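Local coordinates for fucoxanthin chlorophyll a/c-binding protein Lhcq10 (Chaetoceros gracilis, PDB 6L4U) that binds chlorophylls a and c and fucoxanthin and probably harvests light for a diatom photosystem, passing on the excitation energy, at residues Z[41-44]-Z[45-48]. Sequence-based numbering, arbitrary orientation.
Sequences KDDL and IAIA. With CLA (chlorophyll a), chain B.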
loop_
_atom_site.group_PDB
_atom_site.type_symbol
_atom_site.label_atom_id
_atom_site.label_comp_id
_atom_site.label_asym_id
_atom_site.label_seq_id
_atom_site.Cartn_x
_atom_site.Cartn_y
_atom_site.Cartn_z
ATOM N N LYS Z 41 28.961 -97.678 3.757
ATOM C CA LYS Z 41 29.848 -97.618 4.914
ATOM C C LYS Z 41 30.013 -99.002 5.519
ATOM O O LYS Z 41 31.126 -99.426 5.830
ATOM C CB LYS Z 41 29.312 -96.612 5.945
ATOM C CG LYS Z 41 30.171 -96.418 7.196
ATOM C CD LYS Z 41 31.603 -96.128 6.807
ATOM C CE LYS Z 41 32.554 -95.930 7.976
ATOM N NZ LYS Z 41 33.447 -94.768 7.884
ATOM N N ASP Z 42 28.893 -99.710 5.675
ATOM C CA ASP Z 42 28.963 -101.103 6.094
ATOM C C ASP Z 42 29.567 -101.982 5.009
ATOM O O ASP Z 42 30.182 -103.010 5.321
ATOM C CB ASP Z 42 27.574 -101.603 6.498
ATOM C CG ASP Z 42 26.524 -101.361 5.424
ATOM O OD1 ASP Z 42 26.830 -100.692 4.412
ATOM O OD2 ASP Z 42 25.385 -101.846 5.593
ATOM N N ASP Z 43 29.442 -101.586 3.738
ATOM C CA ASP Z 43 29.967 -102.469 2.714
ATOM C C ASP Z 43 31.408 -102.057 2.402
ATOM O O ASP Z 43 32.215 -102.898 1.991
ATOM C CB ASP Z 43 28.981 -102.483 1.521
ATOM C CG ASP Z 43 29.512 -103.154 0.265
ATOM O OD1 ASP Z 43 29.149 -102.758 -0.861
ATOM O OD2 ASP Z 43 30.242 -104.153 0.422
ATOM N N LEU Z 44 31.773 -100.803 2.713
ATOM C CA LEU Z 44 33.152 -100.346 2.538
ATOM C C LEU Z 44 34.108 -101.034 3.508
ATOM O O LEU Z 44 35.264 -101.297 3.153
ATOM C CB LEU Z 44 33.237 -98.828 2.710
ATOM C CG LEU Z 44 34.572 -98.201 2.298
ATOM C CD1 LEU Z 44 34.757 -98.332 0.804
ATOM C CD2 LEU Z 44 34.693 -96.755 2.728
ATOM N N ILE Z 45 33.648 -101.329 4.728
ATOM C CA ILE Z 45 34.466 -102.114 5.644
ATOM C C ILE Z 45 34.584 -103.553 5.149
ATOM O O ILE Z 45 35.654 -104.171 5.233
ATOM C CB ILE Z 45 33.926 -102.049 7.092
ATOM C CG1 ILE Z 45 33.945 -100.627 7.653
ATOM C CG2 ILE Z 45 34.712 -102.909 8.048
ATOM C CD1 ILE Z 45 32.837 -100.328 8.616
ATOM N N ALA Z 46 33.503 -104.091 4.576
ATOM C CA ALA Z 46 33.525 -105.456 4.062
ATOM C C ALA Z 46 34.376 -105.590 2.809
ATOM O O ALA Z 46 34.827 -106.696 2.494
ATOM C CB ALA Z 46 32.102 -105.933 3.776
ATOM N N ILE Z 47 34.623 -104.492 2.103
ATOM C CA ILE Z 47 35.433 -104.563 0.899
ATOM C C ILE Z 47 36.906 -104.568 1.301
ATOM O O ILE Z 47 37.698 -105.404 0.854
ATOM C CB ILE Z 47 35.106 -103.360 0.002
ATOM C CG1 ILE Z 47 33.931 -103.675 -0.900
ATOM C CG2 ILE Z 47 36.235 -103.156 -1.023
ATOM C CD1 ILE Z 47 33.323 -102.431 -1.489
ATOM N N ALA Z 48 37.276 -103.656 2.208
ATOM C CA ALA Z 48 38.657 -103.480 2.638
ATOM C C ALA Z 48 39.149 -104.605 3.537
ATOM O O ALA Z 48 40.357 -104.703 3.776
ATOM C CB ALA Z 48 38.806 -102.136 3.350
HETATM MG MG CLA B . 42.439 -95.414 -0.572
HETATM C CHA CLA B . 40.546 -96.841 1.949
HETATM C CHB CLA B . 39.844 -93.362 -1.236
HETATM C CHC CLA B . 44.451 -93.826 -2.781
HETATM C CHD CLA B . 45.318 -97.402 0.618
HETATM N NA CLA B . 40.552 -95.113 0.226
HETATM C C1A CLA B . 39.914 -95.747 1.139
HETATM C C2A CLA B . 38.494 -95.299 1.396
HETATM C C3A CLA B . 38.302 -94.246 0.329
HETATM C C4A CLA B . 39.666 -94.247 -0.267
HETATM C CMA CLA B . 37.349 -94.797 -0.720
HETATM C CAA CLA B . 38.320 -94.590 2.759
HETATM C CBA CLA B . 38.917 -93.185 2.945
HETATM C CGA CLA B . 40.426 -93.192 3.077
HETATM O O1A CLA B . 40.974 -93.692 4.040
HETATM O O2A CLA B . 41.266 -92.651 2.025
HETATM N NB CLA B . 42.183 -93.806 -1.801
HETATM C C1B CLA B . 41.059 -93.134 -2.016
HETATM C C2B CLA B . 41.103 -92.137 -3.110
HETATM C C3B CLA B . 42.496 -92.287 -3.576
HETATM C C4B CLA B . 43.066 -93.338 -2.687
HETATM C CMB CLA B . 40.023 -91.222 -3.614
HETATM C CAB CLA B . 43.172 -91.547 -4.667
HETATM C CBB CLA B . 44.092 -90.648 -4.397
HETATM N NC CLA B . 44.453 -95.576 -0.955
HETATM C C1C CLA B . 45.062 -94.865 -1.925
HETATM C C2C CLA B . 46.498 -95.194 -2.116
HETATM C C3C CLA B . 46.742 -96.245 -1.113
HETATM C C4C CLA B . 45.417 -96.397 -0.462
HETATM C CMC CLA B . 47.485 -94.614 -3.086
HETATM C CAC CLA B . 48.029 -96.973 -0.823
HETATM C CBC CLA B . 48.714 -96.176 0.266
HETATM N ND CLA B . 42.933 -96.728 0.900
HETATM C C1D CLA B . 44.026 -97.578 1.280
HETATM C C2D CLA B . 43.723 -98.578 2.335
HETATM C C3D CLA B . 42.296 -98.264 2.580
HETATM C C4D CLA B . 41.947 -97.225 1.736
HETATM C CMD CLA B . 44.449 -99.665 3.075
HETATM C CAD CLA B . 41.108 -98.624 3.389
HETATM O OBD CLA B . 41.056 -99.554 4.274
HETATM C CBD CLA B . 39.983 -97.761 2.982
HETATM C CGD CLA B . 38.938 -98.635 2.354
HETATM O O1D CLA B . 37.846 -98.752 2.880
HETATM O O2D CLA B . 39.190 -99.342 1.110
HETATM C CED CLA B . 38.095 -99.945 0.420
HETATM C C1 CLA B . 41.786 -91.326 2.087
HETATM C C2 CLA B . 41.976 -90.875 0.660
HETATM C C3 CLA B . 42.612 -89.750 0.309
HETATM C C4 CLA B . 42.735 -89.441 -1.152
HETATM C C5 CLA B . 43.169 -88.806 1.349
HETATM C C6 CLA B . 43.807 -87.546 0.771
HETATM C C7 CLA B . 45.116 -87.275 1.498
HETATM C C8 CLA B . 45.917 -86.138 0.880
HETATM C C9 CLA B . 47.334 -86.163 1.444
HETATM C C10 CLA B . 45.195 -84.821 1.152
HETATM C C11 CLA B . 46.058 -83.583 0.919
HETATM C C12 CLA B . 46.233 -83.252 -0.558
HETATM C C13 CLA B . 45.772 -81.830 -0.840
HETATM C C14 CLA B . 44.251 -81.793 -0.897
HETATM C C15 CLA B . 46.417 -81.344 -2.135
HETATM C C16 CLA B . 46.095 -79.897 -2.496
HETATM C C17 CLA B . 45.331 -79.821 -3.817
HETATM C C18 CLA B . 45.957 -78.848 -4.810
HETATM C C19 CLA B . 45.164 -78.825 -6.110
HETATM C C20 CLA B . 47.417 -79.187 -5.079
#
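Leu44 and Ala48, one helical turn apart, meet the same edge of a chlorophyll a, and this turn of helix 42-51 packs against a pigment as well as bonding along its own backbone. The ester carbonyl O1D of the pigment lies 3.4 Å from Leu44 CG and 3.5 Å from Ala48 CB. Leucine suits its place because, with CG anti to the backbone N (chi1 -169°), its fork reaches out to the methyl ester, where CD1 lies 3.7 Å from CED. A residue as small as alanine fits at Ala48, its CB resting against the ester and keto oxygens, O1D and OBD. Ile47 suits its place through beta-branching: CG2 goes to the ester methyl, 4.0 Å from CED, while CG1 lies against O and OD2 of Asp43. Three aliphatic side chains thus line this polar rim. An alanine in place of Leu44 would probably remove the leucine's part of the wall against the ester and open a gap toward Ile77 and Arg81 of helix 73-102.

Backbone bonding is uneven. Ala48 N binds Leu44 O at 3.2 Å with a nearly straight N-H (164°), and Leu44 O also receives a weak bond from Ile47 N; the bonds from Ile45 N to Lys41 O and from Ile47 N to Asp43 O are weak too. The carboxylate of Asp43 crosses the chain of Ile47, Asp43 OD2 standing 3.9 Å from Ile47 CG1; OD1 of Asp43 makes a long, weak ion pair with Arg81. Because the side-chain atoms meeting the ester and keto oxygens here are all carbon, this turn holds the chlorophyll rim by shape and van der Waals contact, while a hydrogen bond to the pigment comes from Tyr58 N.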